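Local atomic coordinates of tRNA-splicing ligase RtcB (Thermus thermophilus, PDB entry 2EPG), a protein that probably joins RNA ends carrying a 3'-phosphate or 2',3'-cyclic phosphate to 5'-hydroxyl ends, using GTP and manganese in RNA repair. Residues M30-V35 with I66-L71; G110-A115 with N307-A312; Q258-R263 with Q291-A296; Q379-P384 with G406-G411; R437-R442 with L479-V484. One frame throughout, in Å; residues are numbered along the deposited sequence.

Interaction 1: M30-V35 with I66-L71; sequences MRVDAV and IVEPAL
Strands 34-37 and 70-73 pair in parallel here, Ala-34 opposite Ala-70 and Val-35 opposite Leu-71, and a carboxylate extends the contact to Val-32 and Asp-33. The CB of Glu-68 lies 3.6 Å from Val-32 CB, and the two side chains slide past each other in opposite directions. With CG anti to the backbone N (chi1 -172°) the chain runs out extended, CG passing Val-32 CB and Glu-68 CD passing Asp-33 CB at 3.9 Å, until OE2 takes the backbone N-H of Asp-33 on its anti lone pair, 2.7 Å from Asp-33 N to Glu-68 OE2 and nearly straight at 169°. The Asp-33 carboxylate lies alongside, its plane 18° from that of Glu-68; this like-charge approach is probably eased by the salt bridge from Asp-33 OD2 to Arg-23, while Asp-33 OD1 accepts from the backbone N of Arg-26. Strand pairing follows: Ala-70 N donates to Asp-33 O, and Val-35 N to Ala-70 O. Ala-34 and Ala-70 share one face, covered by Leu-57 of helix 52-60. On the other, Val-35 lies beside Leu-71. Pro-69, which follows a cis peptide bond, precedes Ala-70, its ring crossing Val-35 obliquely with Pro-69 CG 3.8 Å from Val-35 CG2.

Interaction 2: G110-A115 with N307-A312; sequences GVRLLA and NRQLIA
Arg-112, on strand 110-119, reaches across to helix 288-321 and makes the tight part of this contact. Its CG is anti to the backbone N (chi1 171°) and the chain bends at chi3, bringing the guanidinium end-on to Gln-309. NH1 and NH2 of Arg-112 both donate to Gln-309 OE1, at 2.8 and 2.9 Å. The oxygen lies in the guanidinium plane, yet both donors stand above the carbonyl plane of the amide, which is turned 69° from the guanidinium. Gln-309 CA covers part of one guanidinium face. Segments 307-312 and 110-115 cross at -29°, their axes 9.3 Å apart, in the buried interior of the RtcB fold, where strands 240-247 and 332-347 flank strand 110-119. A second arginine, Arg-308, passes over the backbone of Gly-110 and Val-111 with one guanidinium face toward Val-111 N; its NH2 donates to the carbonyls of Thr-247 and Asn-108. Asp-336 joins the two arginines, its OD1 bridging to Arg-112 NE and its OD2 to Arg-308 NH1, which probably offsets their like charges. The looser end is no less buried: Leu-114 CD2 meets Ala-312 CB at 4.2 Å, a single methyl-to-methyl touch.

Interaction 3: Q258-R263 with Q291-A296; sequences QDYVER and QDYLQA
Aromatic and apolar packing carries most of this contact. The Tyr-260 side chain, with CG anti to the carbonyl carbon (chi1 -75°), lays its ring against the backbone of the other helix: Tyr-293 CA stands over the ring centre, 3.7 Å from the Tyr-260 centroid, in a CH-pi contact only 11° off the normal. Tyr-293 CB comes over the same face and reaches 3.5 Å from Tyr-260 CD2. The two tyrosine rings meet obliquely, planes at 58°, with Tyr-260 CD1 at the edge of the Tyr-293 ring. Ala-296 CB adds a touch at Tyr-260 CE1, 3.7 Å away. Between helix 250-265 and the long helix 288-321 this is antiparallel helix packing, with 171° between the directions of the two segments and 10.5 Å between their axes; Tyr-260 fills the gap, while Val-98 and Val-103 touch Tyr-293. Polar bonds gather toward the more exposed side. Arg-263, extended from CG to NE, brings its guanidinium edge to Asp-292, forming a salt bridge with 3.0 Å from Arg-263 NH2 to Asp-292 OD1 on the anti lone pair; the bond from NH1 to the same oxygen is weak. Lys-194 serves both tyrosine and aspartate: its NZ pairs with Asp-292 OD2, and its backbone O is hydrogen-bonded to Tyr-260 OH.

Interaction 4: Q379-P384 with G406-G411; sequences QPVLVP and GSSCHG
The touching parts of 379-384 and 406-411 run within 10° of each other, yet no hydrogen bond joins them across the contact. Val-383 carries the contact: with CG1 anti to the backbone N (chi1 178°), that methyl presses on the backbone of Gly-411, 3.4 Å from Gly-411 C. Its other branch, CG2, meets Cys-409 SG at 3.8 Å. Val-381 CG1 lies 3.7 Å from Cys-409 O, whose hydrogen bond comes from Thr-360 OG1. At the far end Pro-384 CD rests 3.1 Å from His-410 O. The CB of His-410 points away from 379-384, and its imidazole meets His-339, where the two ND1 atoms are hydrogen-bonded; His-339 NE2 in turn bonds to Leu-382 O. His-410 is the predicted site of the GMP-histidine intermediate of RtcB ligases, and Pro-384 and Gly-411 are predicted to bind GMP. Packing of Val-383 and Pro-384 against 409-411 probably helps position the backbone of the predicted nucleophile, while the bond to His-339 probably orients its ring and biases its protonation.

Interaction 5: R437-R442 with L479-V484; sequences RGILVR and LRPLIV
Val-484 O is gripped twice: by Arg-442 N at 2.8 Å, nearly along the C=O axis, and by a CA-H...O contact from Val-441 CA at 3.3 Å. Val-484 N donates to Leu-440 O, 170° at the hydrogen. With Leu-440 N donating to Leu-482 O at 3.0 Å, these bonds make a parallel strand pairing, joining strand 440-442 to strand 474-486 of the RtcB fold, Leu-440 opposite Ile-483 and Val-441 opposite Val-484. Strand 474-486 bends at Leu-482, where Leu-482 and Ile-483 both face Val-219 of strand 216-225 in a classic beta bulge. Before the pairing begins, Ile-439 does the packing. Its CG2, anti to the backbone N, meets Val-484 CG2 at 3.8 Å, while CG1, beside that nitrogen (chi1 -59°), extends to place CD1 against the ring of Pro-481. Val-484 also touches Met-387, a predicted GMP-binding residue. Arg-442 bends at chi2; its NH2 bonds to the neighbouring Val-441 O and its NH1 forms a salt bridge with Asp-132 of helix 127-137. At the exposed end Arg-480 extends from CG to NE across to the chain at Arg-437 and Gly-438. There Arg-480 NH1 donates in the carbonyl plane to O of the poorly ordered Arg-437, a long and less certain bond of 3.3 Å.

Interaction 4 lies nearest the middle of the chain, about 8 Å from its centre, and holds the predicted guanylylated histidine. Interaction 2 touches it directly, Leu-382 CD1 packing on Val-111 O at 3.7 Å and Pro-384 CG on Val-111 CG2. Interaction 2 also meets interaction 5, through Leu-113 CD2 and Leu-479 CD2, so interaction 2 links the other two, which do not touch each other (nearest atoms about 6 Å apart); all three lie close to residues predicted to bind GMP. Interactions 2 and 3 share helix 288-321, their centres about 26 Å apart. Interaction 1, away from the annotated sites, has its centre about 41 Å from that of interaction 5, across the centre of the chain.

Interaction 1: M30-V35 with I66-L71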
# COMPACT_ATOMS: atom_id res chain seq x y z
N MSE A 30 -15.98 19.66 -12.95
CA MSE A 30 -15.22 19.54 -11.72
C MSE A 30 -15.89 20.30 -10.59
O MSE A 30 -16.29 21.45 -10.74
CB MSE A 30 -13.81 20.05 -11.93
CG MSE A 30 -13.00 19.18 -12.84
SE MSE A 30 -11.32 19.99 -13.30
CE MSE A 30 -10.38 19.70 -11.61
N ARG A 31 -16.02 19.63 -9.45
CA ARG A 31 -16.65 20.24 -8.28
C ARG A 31 -15.61 20.96 -7.43
O ARG A 31 -15.94 21.87 -6.67
CB ARG A 31 -17.35 19.17 -7.44
CG ARG A 31 -18.52 18.51 -8.17
CD ARG A 31 -19.07 17.33 -7.39
NE ARG A 31 -20.16 16.65 -8.09
CZ ARG A 31 -21.46 16.84 -7.83
NH1 ARG A 31 -22.38 16.18 -8.51
NH2 ARG A 31 -21.83 17.69 -6.88
N VAL A 32 -14.35 20.55 -7.57
CA VAL A 32 -13.25 21.13 -6.82
C VAL A 32 -12.02 21.15 -7.70
O VAL A 32 -12.02 20.59 -8.80
CB VAL A 32 -12.90 20.28 -5.56
CG1 VAL A 32 -14.09 20.22 -4.60
CG2 VAL A 32 -12.53 18.85 -5.99
N ASP A 33 -10.98 21.82 -7.22
CA ASP A 33 -9.70 21.86 -7.90
C ASP A 33 -9.05 20.48 -7.74
O ASP A 33 -9.44 19.69 -6.86
CB ASP A 33 -8.73 22.85 -7.21
CG ASP A 33 -9.12 24.31 -7.38
OD1 ASP A 33 -9.93 24.63 -8.28
OD2 ASP A 33 -8.59 25.15 -6.61
N ALA A 34 -8.06 20.20 -8.56
CA ALA A 34 -7.29 18.98 -8.44
C ALA A 34 -5.86 19.49 -8.22
O ALA A 34 -5.51 20.59 -8.67
CB ALA A 34 -7.36 18.17 -9.72
N VAL A 35 -5.05 18.73 -7.50
CA VAL A 35 -3.66 19.12 -7.28
C VAL A 35 -2.80 17.89 -7.49
O VAL A 35 -3.15 16.81 -7.01
CB VAL A 35 -3.44 19.67 -5.84
CG1 VAL A 35 -1.95 19.65 -5.51
CG2 VAL A 35 -4.00 21.07 -5.71
N ILE A 66 -16.93 15.23 -3.09
CA ILE A 66 -15.48 15.17 -3.05
C ILE A 66 -14.97 16.38 -2.27
O ILE A 66 -15.55 17.45 -2.33
CB ILE A 66 -14.86 15.18 -4.46
CG1 ILE A 66 -13.34 15.09 -4.33
CG2 ILE A 66 -15.29 16.43 -5.23
CD1 ILE A 66 -12.69 14.47 -5.51
N VAL A 67 -13.90 16.17 -1.52
CA VAL A 67 -13.29 17.23 -0.72
C VAL A 67 -12.11 17.79 -1.51
O VAL A 67 -11.29 17.03 -2.04
CB VAL A 67 -12.81 16.68 0.66
CG1 VAL A 67 -12.15 17.80 1.50
CG2 VAL A 67 -14.00 16.07 1.42
N GLU A 68 -12.03 19.11 -1.61
CA GLU A 68 -10.94 19.74 -2.35
C GLU A 68 -9.60 19.56 -1.65
O GLU A 68 -9.50 19.75 -0.43
CB GLU A 68 -11.23 21.24 -2.53
CG GLU A 68 -10.25 21.95 -3.45
CD GLU A 68 -10.78 23.31 -3.89
OE1 GLU A 68 -10.71 24.27 -3.10
OE2 GLU A 68 -11.30 23.41 -5.03
N PRO A 69 -8.55 19.17 -2.40
CA PRO A 69 -8.60 18.92 -3.84
C PRO A 69 -8.45 17.43 -4.13
O PRO A 69 -8.03 16.67 -3.27
CB PRO A 69 -7.38 19.67 -4.35
CG PRO A 69 -6.34 19.28 -3.28
CD PRO A 69 -7.15 19.39 -1.96
N ALA A 70 -8.80 17.03 -5.35
CA ALA A 70 -8.62 15.65 -5.77
C ALA A 70 -7.10 15.65 -6.00
O ALA A 70 -6.58 16.64 -6.53
CB ALA A 70 -9.38 15.37 -7.09
N LEU A 71 -6.41 14.58 -5.63
CA LEU A 71 -4.95 14.53 -5.75
C LEU A 71 -4.35 13.35 -6.49
O LEU A 71 -4.94 12.28 -6.60
CB LEU A 71 -4.31 14.54 -4.36
CG LEU A 71 -4.45 15.78 -3.48
CD1 LEU A 71 -4.78 15.35 -2.07
CD2 LEU A 71 -3.15 16.59 -3.54

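Interaction 2: G110-A115 with N307-A312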
# COMPACT_ATOMS: atom_id res chain seq x y z
N GLY A 110 -0.21 -4.34 -0.47
CA GLY A 110 0.61 -3.46 0.33
C GLY A 110 2.00 -3.97 0.57
O GLY A 110 2.46 -4.90 -0.10
N VAL A 111 2.67 -3.37 1.55
CA VAL A 111 4.05 -3.72 1.84
C VAL A 111 4.35 -3.87 3.32
O VAL A 111 3.90 -3.08 4.13
CB VAL A 111 5.00 -2.62 1.28
CG1 VAL A 111 6.44 -3.07 1.41
CG2 VAL A 111 4.64 -2.30 -0.16
N ARG A 112 5.14 -4.89 3.65
CA ARG A 112 5.58 -5.06 5.02
C ARG A 112 7.11 -5.10 4.96
O ARG A 112 7.69 -5.77 4.09
CB ARG A 112 5.08 -6.36 5.64
CG ARG A 112 5.75 -6.62 7.00
CD ARG A 112 5.16 -7.77 7.81
NE ARG A 112 3.78 -7.56 8.24
CZ ARG A 112 3.24 -8.17 9.29
NH1 ARG A 112 1.98 -7.97 9.64
NH2 ARG A 112 3.99 -8.97 10.03
N LEU A 113 7.76 -4.37 5.88
CA LEU A 113 9.21 -4.39 5.94
C LEU A 113 9.66 -4.91 7.31
O LEU A 113 9.28 -4.36 8.35
CB LEU A 113 9.80 -2.99 5.72
CG LEU A 113 11.34 -2.91 5.72
CD1 LEU A 113 11.92 -3.68 4.52
CD2 LEU A 113 11.78 -1.46 5.61
N LEU A 114 10.45 -5.98 7.29
CA LEU A 114 11.00 -6.54 8.51
C LEU A 114 12.44 -6.00 8.59
O LEU A 114 13.12 -5.88 7.57
CB LEU A 114 11.03 -8.09 8.44
CG LEU A 114 9.73 -8.86 8.18
CD1 LEU A 114 9.99 -10.37 8.24
CD2 LEU A 114 8.69 -8.46 9.22
N ALA A 115 12.88 -5.67 9.80
CA ALA A 115 14.23 -5.16 10.04
C ALA A 115 14.91 -6.12 11.01
O ALA A 115 14.36 -6.43 12.06
CB ALA A 115 14.16 -3.76 10.64
N ASN A 307 -2.43 -12.03 5.49
CA ASN A 307 -1.58 -12.70 4.53
C ASN A 307 -0.12 -12.28 4.70
O ASN A 307 0.79 -13.12 4.66
CB ASN A 307 -2.05 -12.38 3.10
CG ASN A 307 -1.29 -13.17 2.06
OD1 ASN A 307 -1.07 -14.37 2.23
ND2 ASN A 307 -0.90 -12.52 0.98
N ARG A 308 0.12 -10.98 4.87
CA ARG A 308 1.48 -10.50 5.04
C ARG A 308 2.01 -10.95 6.40
O ARG A 308 3.18 -11.30 6.54
CB ARG A 308 1.53 -8.97 4.91
CG ARG A 308 1.28 -8.48 3.47
CD ARG A 308 1.74 -7.03 3.24
NE ARG A 308 0.91 -6.03 3.91
CZ ARG A 308 -0.15 -5.44 3.37
NH1 ARG A 308 -0.82 -4.54 4.07
NH2 ARG A 308 -0.55 -5.74 2.14
N GLN A 309 1.14 -10.97 7.41
CA GLN A 309 1.55 -11.40 8.73
C GLN A 309 2.00 -12.86 8.65
O GLN A 309 3.04 -13.22 9.22
CB GLN A 309 0.39 -11.27 9.72
CG GLN A 309 0.70 -11.80 11.12
CD GLN A 309 1.83 -11.03 11.83
OE1 GLN A 309 1.86 -9.80 11.81
NE2 GLN A 309 2.75 -11.76 12.45
N LEU A 310 1.25 -13.70 7.92
CA LEU A 310 1.60 -15.12 7.81
C LEU A 310 2.92 -15.29 7.10
O LEU A 310 3.76 -16.08 7.51
CB LEU A 310 0.52 -15.90 7.03
CG LEU A 310 -0.01 -17.22 7.63
CD1 LEU A 310 -0.66 -18.08 6.53
CD2 LEU A 310 1.10 -18.00 8.32
N ILE A 311 3.10 -14.56 6.01
CA ILE A 311 4.34 -14.65 5.26
C ILE A 311 5.52 -14.25 6.15
O ILE A 311 6.57 -14.89 6.11
CB ILE A 311 4.29 -13.75 4.00
CG1 ILE A 311 3.22 -14.30 3.04
CG2 ILE A 311 5.66 -13.73 3.30
CD1 ILE A 311 2.92 -13.41 1.85
N ALA A 312 5.33 -13.22 6.96
CA ALA A 312 6.40 -12.77 7.85
C ALA A 312 6.76 -13.90 8.82
O ALA A 312 7.93 -14.09 9.14
CB ALA A 312 5.96 -11.53 8.62

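Interaction 3: Q258-R263 with Q291-A296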
# COMPACT_ATOMS: atom_id res chain seq x y z
N GLN A 258 -14.76 -6.62 -8.22
CA GLN A 258 -15.59 -6.99 -9.37
C GLN A 258 -17.07 -7.08 -8.99
O GLN A 258 -17.92 -6.55 -9.69
CB GLN A 258 -15.13 -8.33 -9.94
CG GLN A 258 -16.00 -8.85 -11.06
CD GLN A 258 -15.83 -8.07 -12.35
OE1 GLN A 258 -14.77 -8.11 -12.98
NE2 GLN A 258 -16.88 -7.34 -12.76
N ASP A 259 -17.35 -7.76 -7.89
CA ASP A 259 -18.71 -7.94 -7.40
C ASP A 259 -19.42 -6.60 -7.21
O ASP A 259 -20.57 -6.44 -7.60
CB ASP A 259 -18.72 -8.68 -6.06
CG ASP A 259 -18.27 -10.13 -6.18
OD1 ASP A 259 -17.98 -10.74 -5.12
OD2 ASP A 259 -18.21 -10.67 -7.30
N TYR A 260 -18.72 -5.65 -6.61
CA TYR A 260 -19.33 -4.35 -6.34
C TYR A 260 -19.35 -3.34 -7.46
O TYR A 260 -20.25 -2.51 -7.52
CB TYR A 260 -18.75 -3.74 -5.06
CG TYR A 260 -19.30 -4.43 -3.82
CD1 TYR A 260 -18.64 -5.51 -3.25
CD2 TYR A 260 -20.53 -4.04 -3.29
CE1 TYR A 260 -19.19 -6.20 -2.17
CE2 TYR A 260 -21.10 -4.72 -2.21
CZ TYR A 260 -20.43 -5.80 -1.67
OH TYR A 260 -20.99 -6.48 -0.62
N VAL A 261 -18.37 -3.39 -8.36
CA VAL A 261 -18.39 -2.46 -9.48
C VAL A 261 -19.69 -2.73 -10.23
O VAL A 261 -20.47 -1.80 -10.48
CB VAL A 261 -17.21 -2.68 -10.46
CG1 VAL A 261 -17.48 -1.93 -11.76
CG2 VAL A 261 -15.91 -2.19 -9.85
N GLU A 262 -19.93 -3.99 -10.58
CA GLU A 262 -21.14 -4.33 -11.32
C GLU A 262 -22.40 -4.09 -10.51
O GLU A 262 -23.42 -3.68 -11.06
CB GLU A 262 -21.09 -5.77 -11.86
CG GLU A 262 -20.50 -6.81 -10.94
CD GLU A 262 -20.30 -8.16 -11.64
OE1 GLU A 262 -19.47 -8.23 -12.58
OE2 GLU A 262 -20.98 -9.14 -11.26
N ARG A 263 -22.34 -4.32 -9.21
CA ARG A 263 -23.51 -4.07 -8.38
C ARG A 263 -23.76 -2.56 -8.36
O ARG A 263 -24.91 -2.12 -8.38
CB ARG A 263 -23.30 -4.61 -6.96
CG ARG A 263 -24.51 -4.38 -6.06
CD ARG A 263 -24.39 -5.03 -4.69
NE ARG A 263 -25.55 -4.67 -3.87
CZ ARG A 263 -25.64 -4.82 -2.56
NH1 ARG A 263 -26.76 -4.46 -1.93
NH2 ARG A 263 -24.63 -5.32 -1.86
N GLN A 291 -22.38 1.06 1.81
CA GLN A 291 -22.05 0.46 3.10
C GLN A 291 -21.58 -0.98 2.95
O GLN A 291 -20.64 -1.41 3.64
CB GLN A 291 -23.27 0.49 4.02
CG GLN A 291 -23.59 1.87 4.56
CD GLN A 291 -22.58 2.31 5.59
OE1 GLN A 291 -22.47 1.70 6.66
NE2 GLN A 291 -21.83 3.36 5.28
N ASP A 292 -22.23 -1.74 2.07
CA ASP A 292 -21.85 -3.14 1.89
C ASP A 292 -20.44 -3.29 1.32
O ASP A 292 -19.66 -4.11 1.80
CB ASP A 292 -22.84 -3.86 0.99
CG ASP A 292 -24.15 -4.18 1.71
OD1 ASP A 292 -25.06 -4.71 1.04
OD2 ASP A 292 -24.28 -3.93 2.92
N TYR A 293 -20.13 -2.50 0.30
CA TYR A 293 -18.81 -2.56 -0.32
C TYR A 293 -17.74 -2.19 0.69
O TYR A 293 -16.68 -2.84 0.76
CB TYR A 293 -18.70 -1.60 -1.52
CG TYR A 293 -17.26 -1.41 -1.99
CD1 TYR A 293 -16.55 -2.47 -2.55
CD2 TYR A 293 -16.60 -0.19 -1.80
CE1 TYR A 293 -15.21 -2.34 -2.90
CE2 TYR A 293 -15.25 -0.04 -2.14
CZ TYR A 293 -14.56 -1.12 -2.70
OH TYR A 293 -13.21 -1.00 -3.03
N LEU A 294 -18.01 -1.16 1.48
CA LEU A 294 -17.04 -0.72 2.48
C LEU A 294 -16.78 -1.84 3.48
O LEU A 294 -15.64 -2.07 3.87
CB LEU A 294 -17.53 0.55 3.19
CG LEU A 294 -17.28 1.85 2.41
CD1 LEU A 294 -18.05 3.01 3.04
CD2 LEU A 294 -15.78 2.15 2.38
N GLN A 295 -17.84 -2.55 3.87
CA GLN A 295 -17.68 -3.65 4.81
C GLN A 295 -16.93 -4.82 4.20
O GLN A 295 -16.13 -5.46 4.88
CB GLN A 295 -19.04 -4.12 5.32
CG GLN A 295 -19.67 -3.18 6.31
CD GLN A 295 -21.15 -3.46 6.50
OE1 GLN A 295 -21.57 -4.62 6.55
NE2 GLN A 295 -21.94 -2.41 6.61
N ALA A 296 -17.19 -5.11 2.93
CA ALA A 296 -16.52 -6.21 2.23
C ALA A 296 -15.07 -5.84 1.89
O ALA A 296 -14.16 -6.68 1.88
CB ALA A 296 -17.30 -6.53 0.94

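Interaction 4: Q379-P384 with G406-G411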
# COMPACT_ATOMS: atom_id res chain seq x y z
N GLN A 379 5.30 8.70 10.44
CA GLN A 379 5.02 7.33 10.05
C GLN A 379 5.96 6.84 8.95
O GLN A 379 6.28 7.59 8.03
CB GLN A 379 3.58 7.24 9.51
CG GLN A 379 3.13 5.84 9.04
CD GLN A 379 2.03 5.93 8.02
OE1 GLN A 379 0.91 6.35 8.34
NE2 GLN A 379 2.35 5.59 6.79
N PRO A 380 6.41 5.59 9.03
CA PRO A 380 7.30 5.09 7.98
C PRO A 380 6.48 4.97 6.68
O PRO A 380 5.28 4.66 6.72
CB PRO A 380 7.73 3.70 8.49
CG PRO A 380 7.58 3.80 9.99
CD PRO A 380 6.32 4.63 10.16
N VAL A 381 7.11 5.22 5.54
CA VAL A 381 6.45 5.10 4.25
C VAL A 381 7.36 4.17 3.48
O VAL A 381 8.54 4.49 3.25
CB VAL A 381 6.35 6.45 3.51
CG1 VAL A 381 5.81 6.23 2.09
CG2 VAL A 381 5.43 7.39 4.27
N LEU A 382 6.82 3.02 3.09
CA LEU A 382 7.60 2.00 2.39
C LEU A 382 7.36 2.11 0.90
O LEU A 382 6.24 1.94 0.42
CB LEU A 382 7.19 0.61 2.91
CG LEU A 382 7.17 0.52 4.45
CD1 LEU A 382 6.70 -0.86 4.92
CD2 LEU A 382 8.56 0.84 4.99
N VAL A 383 8.43 2.42 0.17
CA VAL A 383 8.35 2.58 -1.27
C VAL A 383 9.16 1.50 -1.95
O VAL A 383 10.37 1.62 -2.14
CB VAL A 383 8.88 3.98 -1.67
CG1 VAL A 383 8.86 4.16 -3.17
CG2 VAL A 383 8.02 5.06 -1.03
N PRO A 384 8.50 0.40 -2.34
CA PRO A 384 9.21 -0.69 -3.00
C PRO A 384 9.48 -0.29 -4.46
O PRO A 384 8.70 0.45 -5.07
CB PRO A 384 8.22 -1.84 -2.89
CG PRO A 384 6.91 -1.13 -3.13
CD PRO A 384 7.05 0.14 -2.30
N GLY A 406 -2.62 13.80 4.41
CA GLY A 406 -1.62 12.94 5.02
C GLY A 406 -1.29 11.74 4.16
O GLY A 406 -1.30 10.61 4.64
N SER A 407 -0.98 11.98 2.88
CA SER A 407 -0.68 10.93 1.92
C SER A 407 0.68 11.11 1.23
O SER A 407 1.16 12.22 1.08
CB SER A 407 -1.76 10.90 0.84
OG SER A 407 -3.04 10.69 1.41
N SER A 408 1.27 10.00 0.80
CA SER A 408 2.52 10.07 0.09
C SER A 408 2.54 9.09 -1.08
O SER A 408 1.50 8.55 -1.45
CB SER A 408 3.70 9.82 1.04
OG SER A 408 4.90 10.27 0.44
N CYS A 409 3.70 8.85 -1.66
CA CYS A 409 3.77 7.97 -2.82
C CYS A 409 3.92 6.51 -2.42
O CYS A 409 4.17 6.18 -1.26
CB CYS A 409 4.95 8.37 -3.71
SG CYS A 409 6.55 7.90 -3.00
N HIS A 410 3.77 5.63 -3.40
CA HIS A 410 3.91 4.22 -3.11
C HIS A 410 4.99 3.58 -3.99
O HIS A 410 5.59 2.59 -3.60
CB HIS A 410 2.59 3.50 -3.34
CG HIS A 410 2.41 2.98 -4.72
ND1 HIS A 410 2.39 1.63 -5.01
CD2 HIS A 410 2.25 3.62 -5.91
CE1 HIS A 410 2.22 1.46 -6.31
NE2 HIS A 410 2.13 2.65 -6.88
N GLY A 411 5.24 4.14 -5.16
CA GLY A 411 6.24 3.57 -6.04
C GLY A 411 7.47 4.43 -6.26
O GLY A 411 7.44 5.64 -6.01

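Interaction 5: R437-R442 with L479-V484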
# COMPACT_ATOMS: atom_id res chain seq x y z
N ARG A 437 23.58 -8.88 -11.51
CA ARG A 437 23.71 -7.76 -10.59
C ARG A 437 23.85 -8.30 -9.17
O ARG A 437 23.66 -7.57 -8.19
CB ARG A 437 22.50 -6.83 -10.70
CG ARG A 437 21.18 -7.55 -10.91
CD ARG A 437 20.00 -6.58 -10.85
NE ARG A 437 20.16 -5.43 -11.73
CZ ARG A 437 19.23 -4.49 -11.90
NH1 ARG A 437 19.46 -3.48 -12.73
NH2 ARG A 437 18.08 -4.57 -11.26
N GLY A 438 24.18 -9.58 -9.08
CA GLY A 438 24.35 -10.24 -7.79
C GLY A 438 23.05 -10.42 -7.02
O GLY A 438 22.97 -10.06 -5.84
N ILE A 439 22.04 -10.99 -7.67
CA ILE A 439 20.76 -11.20 -7.03
C ILE A 439 20.23 -12.61 -7.30
O ILE A 439 19.99 -12.98 -8.44
CB ILE A 439 19.71 -10.18 -7.53
CG1 ILE A 439 20.20 -8.75 -7.24
CG2 ILE A 439 18.37 -10.42 -6.86
CD1 ILE A 439 19.26 -7.66 -7.72
N LEU A 440 20.08 -13.40 -6.24
CA LEU A 440 19.57 -14.76 -6.38
C LEU A 440 18.06 -14.70 -6.53
O LEU A 440 17.38 -14.03 -5.75
CB LEU A 440 19.95 -15.60 -5.17
CG LEU A 440 21.44 -15.66 -4.80
CD1 LEU A 440 21.62 -16.72 -3.74
CD2 LEU A 440 22.28 -15.99 -6.01
N VAL A 441 17.53 -15.40 -7.53
CA VAL A 441 16.09 -15.41 -7.76
C VAL A 441 15.46 -16.77 -7.54
O VAL A 441 16.04 -17.81 -7.87
CB VAL A 441 15.75 -14.91 -9.19
CG1 VAL A 441 14.24 -14.88 -9.39
CG2 VAL A 441 16.32 -13.52 -9.41
N ARG A 442 14.26 -16.76 -6.98
CA ARG A 442 13.48 -17.96 -6.70
C ARG A 442 12.08 -17.74 -7.25
O ARG A 442 11.29 -16.98 -6.69
CB ARG A 442 13.41 -18.21 -5.19
CG ARG A 442 14.42 -19.22 -4.66
CD ARG A 442 15.79 -19.01 -5.27
NE ARG A 442 16.79 -19.94 -4.77
CZ ARG A 442 18.03 -20.00 -5.24
NH1 ARG A 442 18.90 -20.87 -4.73
NH2 ARG A 442 18.41 -19.20 -6.22
N LEU A 479 17.20 0.76 0.21
CA LEU A 479 17.40 -0.67 0.35
C LEU A 479 17.77 -1.32 -0.99
O LEU A 479 17.11 -1.08 -2.00
CB LEU A 479 16.11 -1.31 0.87
CG LEU A 479 15.59 -1.14 2.31
CD1 LEU A 479 16.30 -0.04 3.05
CD2 LEU A 479 14.07 -0.93 2.27
N ARG A 480 18.80 -2.16 -0.98
CA ARG A 480 19.23 -2.86 -2.19
C ARG A 480 18.91 -4.35 -2.02
O ARG A 480 19.22 -4.95 -0.99
CB ARG A 480 20.72 -2.62 -2.42
CG ARG A 480 21.23 -3.17 -3.74
CD ARG A 480 22.56 -2.54 -4.14
NE ARG A 480 22.92 -2.97 -5.49
CZ ARG A 480 23.27 -4.21 -5.80
NH1 ARG A 480 23.57 -4.52 -7.06
NH2 ARG A 480 23.36 -5.14 -4.85
N PRO A 481 18.29 -4.97 -3.03
CA PRO A 481 17.94 -6.40 -2.97
C PRO A 481 19.11 -7.36 -3.14
O PRO A 481 20.05 -7.07 -3.88
CB PRO A 481 16.91 -6.55 -4.08
CG PRO A 481 17.41 -5.58 -5.11
CD PRO A 481 17.81 -4.37 -4.29
N LEU A 482 19.02 -8.50 -2.46
CA LEU A 482 20.03 -9.55 -2.53
C LEU A 482 19.38 -10.83 -3.03
O LEU A 482 19.97 -11.57 -3.82
CB LEU A 482 20.62 -9.84 -1.15
CG LEU A 482 21.56 -8.80 -0.54
CD1 LEU A 482 21.64 -9.02 0.96
CD2 LEU A 482 22.92 -8.90 -1.19
N ILE A 483 18.17 -11.09 -2.54
CA ILE A 483 17.40 -12.27 -2.90
C ILE A 483 15.97 -11.89 -3.26
O ILE A 483 15.32 -11.16 -2.51
CB ILE A 483 17.28 -13.28 -1.74
CG1 ILE A 483 18.66 -13.76 -1.29
CG2 ILE A 483 16.43 -14.47 -2.18
CD1 ILE A 483 18.61 -14.62 -0.04
N VAL A 484 15.49 -12.40 -4.38
CA VAL A 484 14.13 -12.11 -4.82
C VAL A 484 13.36 -13.42 -4.96
O VAL A 484 13.78 -14.33 -5.68
CB VAL A 484 14.12 -11.36 -6.18
CG1 VAL A 484 12.70 -11.26 -6.69
CG2 VAL A 484 14.70 -9.95 -6.01